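Local coordinates for ribosomal RNA processing protein 6 (PDB 4NLC) that probably trims and degrades RNA from the 3' end as an exosome-associated 3'-5' exoribonuclease, of which this chain is the catalytic domain, at residues 52-57 with 89-94; 145-150 with 228-233; 299-304 with 351-356; 304-307 with 312-315. The protein carries 1 engineered substitution. All blocks are in the same frame, centred on the assembly; numbering follows the deposited sequence.

Contact 1 (52-57 with 89-94); sequences SEQLLL and NETEIA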
loop_
_atom_site.group_PDB
_atom_site.type_symbol
_atom_site.label_atom_id
_atom_site.label_comp_id
_atom_site.label_asym_id
_atom_site.label_seq_id
_atom_site.Cartn_x
_atom_site.Cartn_y
_atom_site.Cartn_z
ATOM N N SER A 52 -5.782 -24.108 16.267
ATOM C CA SER A 52 -5.514 -25.534 16.023
ATOM C C SER A 52 -6.330 -26.161 14.869
ATOM O O SER A 52 -5.778 -26.984 14.133
ATOM C CB SER A 52 -5.670 -26.344 17.308
ATOM O OG SER A 52 -7.009 -26.330 17.776
ATOM N N GLU A 53 -7.603 -25.733 14.665
ATOM C CA GLU A 53 -8.450 -26.219 13.562
ATOM C C GLU A 53 -7.845 -25.854 12.188
ATOM O O GLU A 53 -8.039 -26.579 11.218
ATOM C CB GLU A 53 -9.882 -25.668 13.669
ATOM C CG GLU A 53 -10.742 -26.314 14.744
ATOM C CD GLU A 53 -11.158 -27.758 14.518
ATOM O OE1 GLU A 53 -11.821 -28.039 13.492
ATOM O OE2 GLU A 53 -10.864 -28.598 15.399
ATOM N N GLN A 54 -7.091 -24.740 12.119
ATOM C CA GLN A 54 -6.459 -24.295 10.870
ATOM C C GLN A 54 -5.264 -25.165 10.474
ATOM O O GLN A 54 -4.878 -25.149 9.311
ATOM C CB GLN A 54 -6.055 -22.802 10.931
ATOM C CG GLN A 54 -7.236 -21.848 11.092
ATOM C CD GLN A 54 -8.123 -21.724 9.878
ATOM O OE1 GLN A 54 -7.811 -22.191 8.789
ATOM N NE2 GLN A 54 -9.248 -21.055 10.032
ATOM N N LEU A 55 -4.692 -25.921 11.430
ATOM C CA LEU A 55 -3.510 -26.766 11.214
ATOM C C LEU A 55 -3.823 -28.236 10.876
ATOM O O LEU A 55 -2.890 -29.016 10.675
ATOM C CB LEU A 55 -2.545 -26.656 12.405
ATOM C CG LEU A 55 -2.199 -25.208 12.771
ATOM C CD1 LEU A 55 -1.940 -25.047 14.252
ATOM C CD2 LEU A 55 -1.097 -24.631 11.872
ATOM N N LEU A 56 -5.122 -28.589 10.733
ATOM C CA LEU A 56 -5.598 -29.928 10.349
ATOM C C LEU A 56 -5.746 -30.069 8.833
ATOM O O LEU A 56 -5.949 -29.074 8.127
ATOM C CB LEU A 56 -6.980 -30.202 10.978
ATOM C CG LEU A 56 -7.088 -30.215 12.497
ATOM C CD1 LEU A 56 -8.522 -30.096 12.918
ATOM C CD2 LEU A 56 -6.451 -31.477 13.085
ATOM N N LEU A 57 -5.722 -31.311 8.332
ATOM C CA LEU A 57 -5.947 -31.557 6.912
ATOM C C LEU A 57 -7.463 -31.573 6.697
ATOM O O LEU A 57 -8.164 -32.397 7.289
ATOM C CB LEU A 57 -5.279 -32.865 6.446
ATOM C CG LEU A 57 -5.232 -33.103 4.921
ATOM C CD1 LEU A 57 -4.124 -32.286 4.251
ATOM C CD2 LEU A 57 -5.043 -34.583 4.608
ATOM N N ASN A 89 -18.341 -13.724 12.375
ATOM C CA ASN A 89 -18.879 -15.091 12.391
ATOM C C ASN A 89 -18.078 -16.062 11.484
ATOM O O ASN A 89 -18.478 -17.221 11.317
ATOM C CB ASN A 89 -20.361 -15.100 12.009
ATOM C CG ASN A 89 -21.287 -14.719 13.129
ATOM O OD1 ASN A 89 -21.106 -15.102 14.291
ATOM N ND2 ASN A 89 -22.326 -13.975 12.793
ATOM N N GLU A 90 -16.953 -15.584 10.900
ATOM C CA GLU A 90 -16.080 -16.379 10.020
ATOM C C GLU A 90 -14.806 -16.820 10.745
ATOM O O GLU A 90 -14.381 -16.174 11.698
ATOM C CB GLU A 90 -15.711 -15.570 8.761
ATOM C CG GLU A 90 -16.900 -14.973 8.011
ATOM C CD GLU A 90 -17.887 -15.954 7.395
ATOM O OE1 GLU A 90 -19.075 -15.584 7.264
ATOM O OE2 GLU A 90 -17.482 -17.082 7.035
ATOM N N THR A 91 -14.211 -17.923 10.314
ATOM C CA THR A 91 -12.951 -18.426 10.892
ATOM C C THR A 91 -11.760 -18.056 9.986
ATOM O O THR A 91 -10.604 -18.160 10.396
ATOM C CB THR A 91 -13.037 -19.937 11.173
ATOM O OG1 THR A 91 -13.415 -20.607 9.973
ATOM C CG2 THR A 91 -14.013 -20.269 12.303
ATOM N N GLU A 92 -12.053 -17.640 8.751
ATOM C CA GLU A 92 -11.079 -17.197 7.771
ATOM C C GLU A 92 -11.712 -16.292 6.728
ATOM O O GLU A 92 -12.815 -16.566 6.242
ATOM C CB GLU A 92 -10.254 -18.339 7.128
ATOM C CG GLU A 92 -11.001 -19.265 6.187
ATOM C CD GLU A 92 -11.815 -20.354 6.846
ATOM O OE1 GLU A 92 -11.431 -20.808 7.949
ATOM O OE2 GLU A 92 -12.862 -20.731 6.269
ATOM N N ILE A 93 -11.008 -15.192 6.402
ATOM C CA ILE A 93 -11.465 -14.208 5.412
ATOM C C ILE A 93 -10.298 -13.893 4.529
ATOM O O ILE A 93 -9.158 -13.970 5.002
ATOM C CB ILE A 93 -12.066 -12.915 6.054
ATOM C CG1 ILE A 93 -10.970 -12.024 6.723
ATOM C CG2 ILE A 93 -13.241 -13.224 7.024
ATOM C CD1 ILE A 93 -11.458 -10.663 7.320
ATOM N N ALA A 94 -10.572 -13.531 3.252
ATOM C CA ALA A 94 -9.541 -13.172 2.265
ATOM C C ALA A 94 -9.604 -11.675 2.109
ATOM O O ALA A 94 -10.695 -11.120 1.972
ATOM C CB ALA A 94 -9.815 -13.846 0.935
HETATM O O HOH W 1 -9.849 -19.935 12.519
#

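Contact 2 (145-150 with 228-233); sequences VKVFHG and YVYDRL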
loop_
_atom_site.group_PDB
_atom_site.type_symbol
_atom_site.label_atom_id
_atom_site.label_comp_id
_atom_site.label_asym_id
_atom_site.label_seq_id
_atom_site.Cartn_x
_atom_site.Cartn_y
_atom_site.Cartn_z
ATOM N N VAL A 145 -8.626 -16.195 10.743
ATOM C CA VAL A 145 -7.418 -16.089 9.906
ATOM C C VAL A 145 -7.689 -15.058 8.798
ATOM O O VAL A 145 -8.721 -15.145 8.113
ATOM C CB VAL A 145 -6.949 -17.460 9.347
ATOM C CG1 VAL A 145 -5.853 -17.288 8.281
ATOM C CG2 VAL A 145 -6.452 -18.354 10.470
ATOM N N LYS A 146 -6.767 -14.083 8.619
ATOM C CA LYS A 146 -6.856 -13.093 7.535
ATOM C C LYS A 146 -5.866 -13.529 6.471
ATOM O O LYS A 146 -4.656 -13.490 6.684
ATOM C CB LYS A 146 -6.512 -11.674 8.011
ATOM C CG LYS A 146 -7.659 -10.874 8.686
ATOM C CD LYS A 146 -8.147 -11.435 10.023
ATOM C CE LYS A 146 -7.083 -11.379 11.104
ATOM N NZ LYS A 146 -7.619 -11.703 12.456
ATOM N N VAL A 147 -6.388 -13.998 5.355
ATOM C CA VAL A 147 -5.619 -14.463 4.208
ATOM C C VAL A 147 -5.364 -13.283 3.231
ATOM O O VAL A 147 -6.302 -12.672 2.706
ATOM C CB VAL A 147 -6.338 -15.640 3.480
ATOM C CG1 VAL A 147 -5.470 -16.220 2.352
ATOM C CG2 VAL A 147 -6.758 -16.732 4.451
ATOM N N PHE A 148 -4.101 -12.999 2.963
ATOM C CA PHE A 148 -3.720 -12.002 1.964
ATOM C C PHE A 148 -2.786 -12.693 0.986
ATOM O O PHE A 148 -2.126 -13.657 1.363
ATOM C CB PHE A 148 -2.942 -10.862 2.635
ATOM C CG PHE A 148 -3.714 -9.811 3.389
ATOM C CD1 PHE A 148 -4.223 -10.074 4.660
ATOM C CD2 PHE A 148 -3.852 -8.527 2.873
ATOM C CE1 PHE A 148 -4.852 -9.058 5.414
ATOM C CE2 PHE A 148 -4.475 -7.516 3.621
ATOM C CZ PHE A 148 -4.952 -7.785 4.896
ATOM N N HIS A 149 -2.644 -12.163 -0.220
ATOM C CA HIS A 149 -1.682 -12.715 -1.177
ATOM C C HIS A 149 -0.572 -11.674 -1.437
ATOM O O HIS A 149 -0.799 -10.716 -2.160
ATOM C CB HIS A 149 -2.359 -13.141 -2.491
ATOM C CG HIS A 149 -1.445 -13.951 -3.355
ATOM N ND1 HIS A 149 -1.497 -15.327 -3.361
ATOM C CD2 HIS A 149 -0.427 -13.550 -4.148
ATOM C CE1 HIS A 149 -0.532 -15.717 -4.173
ATOM N NE2 HIS A 149 0.139 -14.684 -4.665
ATOM N N GLY A 150 0.603 -11.871 -0.836
ATOM C CA GLY A 150 1.715 -10.944 -0.987
ATOM C C GLY A 150 1.391 -9.657 -0.269
ATOM O O GLY A 150 1.103 -8.633 -0.914
ATOM N N TYR A 228 -10.160 -20.516 -1.436
ATOM C CA TYR A 228 -9.975 -21.852 -2.047
ATOM C C TYR A 228 -8.492 -22.104 -2.214
ATOM O O TYR A 228 -8.036 -23.200 -1.924
ATOM C CB TYR A 228 -10.679 -21.980 -3.402
ATOM C CG TYR A 228 -10.398 -23.290 -4.128
ATOM C CD1 TYR A 228 -10.980 -24.485 -3.706
ATOM C CD2 TYR A 228 -9.579 -23.326 -5.253
ATOM C CE1 TYR A 228 -10.751 -25.685 -4.382
ATOM C CE2 TYR A 228 -9.330 -24.526 -5.931
ATOM C CZ TYR A 228 -9.927 -25.700 -5.495
ATOM O OH TYR A 228 -9.711 -26.875 -6.168
ATOM N N VAL A 229 -7.747 -21.091 -2.698
ATOM C CA VAL A 229 -6.286 -21.127 -2.900
ATOM C C VAL A 229 -5.637 -21.446 -1.554
ATOM O O VAL A 229 -4.782 -22.330 -1.467
ATOM C CB VAL A 229 -5.775 -19.791 -3.536
ATOM C CG1 VAL A 229 -4.270 -19.596 -3.344
ATOM C CG2 VAL A 229 -6.140 -19.728 -5.020
ATOM N N TYR A 230 -6.106 -20.767 -0.497
ATOM C CA TYR A 230 -5.661 -20.964 0.882
ATOM C C TYR A 230 -5.810 -22.461 1.298
ATOM O O TYR A 230 -4.851 -23.055 1.776
ATOM C CB TYR A 230 -6.465 -20.025 1.821
ATOM C CG TYR A 230 -6.307 -20.313 3.297
ATOM C CD1 TYR A 230 -5.069 -20.168 3.929
ATOM C CD2 TYR A 230 -7.406 -20.640 4.085
ATOM C CE1 TYR A 230 -4.927 -20.364 5.303
ATOM C CE2 TYR A 230 -7.279 -20.835 5.466
ATOM C CZ TYR A 230 -6.033 -20.701 6.068
ATOM O OH TYR A 230 -5.873 -20.947 7.408
ATOM N N ASP A 231 -6.998 -23.058 1.071
ATOM C CA ASP A 231 -7.297 -24.468 1.366
ATOM C C ASP A 231 -6.330 -25.410 0.606
ATOM O O ASP A 231 -5.728 -26.293 1.209
ATOM C CB ASP A 231 -8.749 -24.802 0.976
ATOM C CG ASP A 231 -9.853 -24.181 1.801
ATOM O OD1 ASP A 231 -9.559 -23.652 2.889
ATOM O OD2 ASP A 231 -11.018 -24.266 1.382
ATOM N N ARG A 232 -6.128 -25.161 -0.692
ATOM C CA ARG A 232 -5.222 -25.948 -1.539
ATOM C C ARG A 232 -3.738 -25.859 -1.117
ATOM O O ARG A 232 -3.042 -26.884 -1.100
ATOM C CB ARG A 232 -5.413 -25.570 -3.012
ATOM C CG ARG A 232 -6.773 -26.022 -3.607
ATOM C CD ARG A 232 -6.907 -27.521 -3.873
ATOM N NE ARG A 232 -5.870 -28.035 -4.780
ATOM C CZ ARG A 232 -5.920 -27.986 -6.109
ATOM N NH1 ARG A 232 -6.976 -27.458 -6.725
ATOM N NH2 ARG A 232 -4.919 -28.465 -6.833
ATOM N N LEU A 233 -3.264 -24.643 -0.744
ATOM C CA LEU A 233 -1.882 -24.455 -0.265
ATOM C C LEU A 233 -1.665 -25.122 1.098
ATOM O O LEU A 233 -0.594 -25.678 1.333
ATOM C CB LEU A 233 -1.496 -22.979 -0.220
ATOM C CG LEU A 233 -1.377 -22.297 -1.582
ATOM C CD1 LEU A 233 -1.242 -20.792 -1.420
ATOM C CD2 LEU A 233 -0.219 -22.859 -2.365
#

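Contact 3 (299-304 with 351-356); sequences FNWRDM and VMKLLQ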
loop_
_atom_site.group_PDB
_atom_site.type_symbol
_atom_site.label_atom_id
_atom_site.label_comp_id
_atom_site.label_asym_id
_atom_site.label_seq_id
_atom_site.Cartn_x
_atom_site.Cartn_y
_atom_site.Cartn_z
ATOM N N PHE A 299 16.871 18.107 -6.557
ATOM C CA PHE A 299 16.294 16.889 -6.019
ATOM C C PHE A 299 15.783 17.098 -4.592
ATOM O O PHE A 299 14.700 16.624 -4.263
ATOM C CB PHE A 299 17.278 15.701 -6.116
ATOM C CG PHE A 299 16.597 14.378 -5.831
ATOM C CD1 PHE A 299 16.427 13.927 -4.522
ATOM C CD2 PHE A 299 16.052 13.622 -6.862
ATOM C CE1 PHE A 299 15.749 12.728 -4.256
ATOM C CE2 PHE A 299 15.400 12.413 -6.595
ATOM C CZ PHE A 299 15.244 11.978 -5.295
ATOM N N ASN A 300 16.546 17.809 -3.756
ATOM C CA ASN A 300 16.136 18.074 -2.372
ATOM C C ASN A 300 14.987 19.040 -2.311
ATOM O O ASN A 300 14.095 18.847 -1.491
ATOM C CB ASN A 300 17.310 18.497 -1.497
ATOM C CG ASN A 300 18.210 17.331 -1.225
ATOM O OD1 ASN A 300 17.894 16.187 -1.569
ATOM N ND2 ASN A 300 19.339 17.578 -0.602
ATOM N N TRP A 301 14.964 20.030 -3.233
ATOM C CA TRP A 301 13.846 20.954 -3.357
ATOM C C TRP A 301 12.582 20.164 -3.807
ATOM O O TRP A 301 11.484 20.403 -3.287
ATOM C CB TRP A 301 14.151 22.071 -4.371
ATOM C CG TRP A 301 12.968 22.966 -4.551
ATOM C CD1 TRP A 301 12.616 24.013 -3.755
ATOM C CD2 TRP A 301 11.864 22.755 -5.450
ATOM N NE1 TRP A 301 11.378 24.487 -4.118
ATOM C CE2 TRP A 301 10.898 23.741 -5.161
ATOM C CE3 TRP A 301 11.608 21.841 -6.489
ATOM C CZ2 TRP A 301 9.709 23.863 -5.892
ATOM C CZ3 TRP A 301 10.423 21.950 -7.203
ATOM C CH2 TRP A 301 9.493 22.958 -6.910
ATOM N N ARG A 302 12.743 19.258 -4.786
ATOM C CA ARG A 302 11.648 18.467 -5.351
ATOM C C ARG A 302 10.970 17.636 -4.284
ATOM O O ARG A 302 9.744 17.533 -4.292
ATOM C CB ARG A 302 12.110 17.621 -6.563
ATOM C CG ARG A 302 10.966 16.966 -7.325
ATOM C CD ARG A 302 11.456 16.021 -8.403
ATOM N NE ARG A 302 12.069 14.843 -7.815
ATOM C CZ ARG A 302 11.908 13.609 -8.263
ATOM N NH1 ARG A 302 11.172 13.376 -9.338
ATOM N NH2 ARG A 302 12.479 12.598 -7.638
ATOM N N ASP A 303 11.749 17.100 -3.335
ATOM C CA ASP A 303 11.189 16.328 -2.233
ATOM C C ASP A 303 10.425 17.238 -1.256
ATOM O O ASP A 303 9.325 16.886 -0.865
ATOM C CB ASP A 303 12.251 15.481 -1.533
ATOM C CG ASP A 303 11.623 14.521 -0.538
ATOM O OD1 ASP A 303 11.154 13.443 -0.964
ATOM O OD2 ASP A 303 11.569 14.863 0.653
ATOM N N MET A 304 10.983 18.399 -0.895
ATOM C CA MET A 304 10.323 19.388 -0.029
ATOM C C MET A 304 8.981 19.857 -0.641
ATOM O O MET A 304 7.947 19.774 0.014
ATOM C CB MET A 304 11.251 20.591 0.263
ATOM C CG MET A 304 12.383 20.250 1.221
ATOM S SD MET A 304 13.637 21.551 1.523
ATOM C CE MET A 304 13.614 21.598 3.337
ATOM N N VAL A 351 9.024 28.651 -9.738
ATOM C CA VAL A 351 10.026 28.776 -10.821
ATOM C C VAL A 351 11.227 29.683 -10.443
ATOM O O VAL A 351 12.351 29.417 -10.895
ATOM C CB VAL A 351 9.353 29.213 -12.159
ATOM C CG1 VAL A 351 8.753 30.626 -12.083
ATOM C CG2 VAL A 351 10.294 29.065 -13.346
ATOM N N MET A 352 10.987 30.737 -9.617
ATOM C CA MET A 352 12.020 31.691 -9.191
ATOM C C MET A 352 12.980 31.074 -8.174
ATOM O O MET A 352 14.171 31.416 -8.165
ATOM C CB MET A 352 11.406 33.016 -8.702
ATOM C CG MET A 352 10.666 33.799 -9.809
ATOM S SD MET A 352 11.529 33.946 -11.417
ATOM C CE MET A 352 12.790 35.153 -11.002
ATOM N N LYS A 353 12.476 30.128 -7.363
ATOM C CA LYS A 353 13.263 29.369 -6.384
ATOM C C LYS A 353 14.192 28.380 -7.129
ATOM O O LYS A 353 15.363 28.255 -6.767
ATOM C CB LYS A 353 12.328 28.620 -5.398
ATOM C CG LYS A 353 13.051 27.914 -4.253
ATOM C CD LYS A 353 12.492 28.294 -2.878
ATOM C CE LYS A 353 11.264 27.504 -2.468
ATOM N NZ LYS A 353 10.793 27.888 -1.111
ATOM N N LEU A 354 13.663 27.676 -8.166
ATOM C CA LEU A 354 14.453 26.733 -8.978
ATOM C C LEU A 354 15.546 27.501 -9.710
ATOM O O LEU A 354 16.693 27.052 -9.764
ATOM C CB LEU A 354 13.574 25.988 -9.992
ATOM C CG LEU A 354 12.521 25.049 -9.448
ATOM C CD1 LEU A 354 11.577 24.615 -10.549
ATOM C CD2 LEU A 354 13.152 23.829 -8.849
ATOM N N LEU A 355 15.192 28.680 -10.224
ATOM C CA LEU A 355 16.095 29.606 -10.900
ATOM C C LEU A 355 17.173 30.132 -9.930
ATOM O O LEU A 355 18.321 30.289 -10.334
ATOM C CB LEU A 355 15.272 30.757 -11.504
ATOM C CG LEU A 355 15.998 31.810 -12.330
ATOM C CD1 LEU A 355 16.838 31.175 -13.416
ATOM C CD2 LEU A 355 15.018 32.806 -12.916
ATOM N N GLN A 356 16.823 30.348 -8.651
ATOM C CA GLN A 356 17.802 30.815 -7.659
ATOM C C GLN A 356 18.848 29.729 -7.365
ATOM O O GLN A 356 20.043 30.042 -7.217
ATOM C CB GLN A 356 17.104 31.292 -6.362
ATOM C CG GLN A 356 17.952 32.274 -5.543
ATOM C CD GLN A 356 18.561 33.375 -6.381
ATOM O OE1 GLN A 356 17.868 34.178 -7.037
ATOM N NE2 GLN A 356 19.878 33.415 -6.398
#

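Contact 4 (304-307 with 312-315); sequences MAAR and SPSA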
loop_
_atom_site.group_PDB
_atom_site.type_symbol
_atom_site.label_atom_id
_atom_site.label_comp_id
_atom_site.label_asym_id
_atom_site.label_seq_id
_atom_site.Cartn_x
_atom_site.Cartn_y
_atom_site.Cartn_z
ATOM N N MET A 304 10.983 18.399 -0.895
ATOM C CA MET A 304 10.323 19.388 -0.029
ATOM C C MET A 304 8.981 19.857 -0.641
ATOM O O MET A 304 7.947 19.774 0.014
ATOM C CB MET A 304 11.251 20.591 0.263
ATOM C CG MET A 304 12.383 20.250 1.221
ATOM S SD MET A 304 13.637 21.551 1.523
ATOM C CE MET A 304 13.614 21.598 3.337
ATOM N N ALA A 305 8.994 20.249 -1.923
ATOM C CA ALA A 305 7.808 20.696 -2.642
ATOM C C ALA A 305 6.751 19.582 -2.764
ATOM O O ALA A 305 5.554 19.872 -2.790
ATOM C CB ALA A 305 8.202 21.209 -4.014
ATOM N N ALA A 306 7.195 18.317 -2.816
ATOM C CA ALA A 306 6.321 17.149 -2.921
ATOM C C ALA A 306 5.552 16.960 -1.611
ATOM O O ALA A 306 4.358 16.654 -1.643
ATOM C CB ALA A 306 7.145 15.912 -3.241
ATOM N N ARG A 307 6.246 17.163 -0.471
ATOM C CA ARG A 307 5.719 17.100 0.894
ATOM C C ARG A 307 4.638 18.152 1.141
ATOM O O ARG A 307 3.547 17.834 1.642
ATOM C CB ARG A 307 6.851 17.224 1.922
ATOM C CG ARG A 307 7.699 15.962 1.990
ATOM C CD ARG A 307 8.885 16.139 2.915
ATOM N NE ARG A 307 9.858 15.058 2.757
ATOM C CZ ARG A 307 10.004 14.014 3.570
ATOM N NH1 ARG A 307 9.212 13.866 4.629
ATOM N NH2 ARG A 307 10.921 13.099 3.318
ATOM N N SER A 312 3.488 12.986 -5.091
ATOM C CA SER A 312 4.722 12.199 -5.102
ATOM C C SER A 312 5.820 13.081 -5.758
ATOM O O SER A 312 5.461 13.956 -6.559
ATOM C CB SER A 312 4.544 10.905 -5.890
ATOM O OG SER A 312 4.421 11.165 -7.275
ATOM N N PRO A 313 7.132 12.896 -5.453
ATOM C CA PRO A 313 8.166 13.685 -6.156
ATOM C C PRO A 313 8.026 13.647 -7.699
ATOM O O PRO A 313 8.244 14.661 -8.335
ATOM C CB PRO A 313 9.481 13.058 -5.657
ATOM C CG PRO A 313 9.138 12.520 -4.318
ATOM C CD PRO A 313 7.759 11.925 -4.536
ATOM N N SER A 314 7.565 12.521 -8.280
ATOM C CA SER A 314 7.329 12.392 -9.729
ATOM C C SER A 314 6.197 13.302 -10.231
ATOM O O SER A 314 6.258 13.771 -11.359
ATOM C CB SER A 314 7.055 10.941 -10.113
ATOM O OG SER A 314 8.220 10.161 -9.910
ATOM N N ALA A 315 5.186 13.578 -9.391
ATOM C CA ALA A 315 4.100 14.470 -9.786
ATOM C C ALA A 315 4.567 15.952 -9.735
ATOM O O ALA A 315 3.971 16.811 -10.389
ATOM C CB ALA A 315 2.867 14.239 -8.912
#

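Contact 1 (52-57 with 89-94)
The flat amide of Gln54 and the carboxylate of Glu92 meet with their planes 77° apart. Gln54 NE2 gives a hydrogen bond of 3.0 Å to Glu92 OE1, almost straight at 167° and close to the plane of the amide; on the carboxylate side it falls on the anti lone pair, away from the other oxygen. The same OE1 is gripped a second time: Thr91 OG1 donates to Glu92 OE1 over 2.8 Å, arriving from above the carboxylate plane. Glu92 CG lies between the backbone N and the carbonyl carbon (chi1 70°) and the chain bends at chi2, bringing OE1 to where both donors reach it. A water completes the bridge, accepting from Gln54 NE2 at 2.8 Å and donating to Thr91 O at 2.9 Å. The far ends are held too, Gln54 OE1 by Tyr230 OH and Glu92 OE2 by a salt bridge to Arg117, which would restrict rotation of both flat groups. The contact thus fastens the short 3-10 turn 52-54, in the loop between helix 42-46 and strand 71-74, to the start of strand 92-100, where Val145 of the neighbouring strand 145-148 touches both Gln54 and Glu92 and helix 226-238 packs against Glu92.

Contact 2 (145-150 with 228-233)
In the RNase H-like exonuclease fold, a mixed beta sheet flanked by helices, strand 145-148 meets helix 226-238 here, with Val147 and Tyr230 facing each other at the middle of the contact. Val145 and Val147 both point from the strand toward the helix, and Tyr230 answers from the helix side. Val147 CG2 sits over one face of the phenol ring, 3.8 Å from the Tyr230 ring centroid and only 13° off the normal, a CH-pi contact. The other methyl, Val147 CG1, rests 4.0 Å from Tyr230 CB, so the isopropyl group straddles the root of the ring and its face. Tyr230 CG is placed opposite the backbone N (chi1 168°), which sends the ring off the helix and along the strand, past Val147 to Val145. All three residues are buried. Phe170, on the next strand of the sheet, meets the Tyr230 ring edge-to-face, and Leu233, one turn further along the helix, packs on Thr172 and Leu176. The one polar atom that Tyr230 brings into this apolar layer is satisfied by a hydrogen bond between its OH and Gln54 OE1, which ties helix 226-238 to the loop between helix 42-46 and strand 71-74. Beside that hydroxyl lies the first valine of the strand, with Val145 CG1 3.8 Å from Tyr230 OH and 4.1 Å from Tyr230 CZ.

Contact 3 (299-304 with 351-356)
Apolar contact carries most of this pairing of helix 289-309 with helix 351-359, and it centres on the indole of Trp301. Leu354 CD2 lies over one face of that ring system, 3.5 Å from Trp301 CE3 and 3.7 Å from Trp301 CZ3. Measured to the centroid of the six-membered ring the same methyl of Leu354 stands 3.8 Å away, 24° off the normal, a CH-pi contact displaced toward the rim of the indole. The two side chains cross at about a right angle, and CD2 is the leucine atom that touches the indole. Trp301 CG is opposite the backbone N (chi1 177°), and this carries the indole from helix 289-309 toward helix 351-359.

The second kind of contact is made at the edge of the indole by the aliphatic part of a lysine. Lys353 CE comes near the ring plane, 3.4 Å from Trp301 NE1, and Lys353 CG is 3.8 Å from that same nitrogen. With bends at chi2 and chi3 the chain crosses this edge obliquely, and its methylenes rather than its ammonium group do the touching. Lys353 lies at the exposed border of the contact, whereas Trp301 and Leu354 are buried.

Around the pair, Met317 touches both Trp301 and Leu354, Val316 packs on the indole, and Val336 of helix 333-339 packs on Leu354. The arrangement is helix-on-helix packing in the all-helical HRDC domain, joining its long early helix to its last one.

Contact 4 (304-307 with 312-315)
Ala306 CB is the whole of the side chain that helix 289-309 offers here, and it points toward the start of the next helix, where Ser312 and Pro313 follow the turn. Its methyl meets Pro313 N at 3.7 Å and Pro313 CA at 3.8 Å, and a little further on it reaches Ser312 C at 4.0 Å. Pro313 CG lies 4.1 Å from Ala306 CB; the methyl sits over the pyrrolidine ring, all five of whose atoms are within 4.5 Å of it. No hydrogen bond crosses between the segments; the contact is apolar, with the CA atoms of Ala306 and Pro313 5.1 Å apart. Ala306 is buried, with Tyr105 touching it as well, and Pro313 also packs on Arg302 and Asp303 of the same long helix.

Ser312 turns its CB away from Ala306 and uses its hydroxyl within its own segment. Its OG accepts from Ala315 N at 3.3 Å, with a bent N-H...O angle of 142°, and is also hydrogen-bonded to Phe102 O. The same Ala315 N bonds to the backbone Ser312 O at 2.9 Å, sharing its N-H. With OG between the backbone N and the carbonyl carbon (chi1 70°), the hydroxyl reaches the first turn. The result is an N-cap at the head of helix 313-316, followed by a proline in the first turn, within a tight connection between consecutive helices of the HRDC domain.

In the fold
Going from the N terminus, contact 1 closes the first of these loops, from the turn 52-54 through strand 71-74 and helix 77-87 to strand 92-100. Contact 2 follows in series, closing a longer loop that runs through several helices from strand 145-148 to helix 226-238. The two adjoin: their strands are sheet neighbours, and together they tie the N-terminal loop, the sheet and one helix layer of the exonuclease domain. Contacts 3 and 4 both start on helix 289-309 and share Met304. Contact 4 closes the short connection to helix 313-316, inside the wider loop that contact 3 closes at helix 351-359. This HRDC pair lies across the chain's centre from the exonuclease pair.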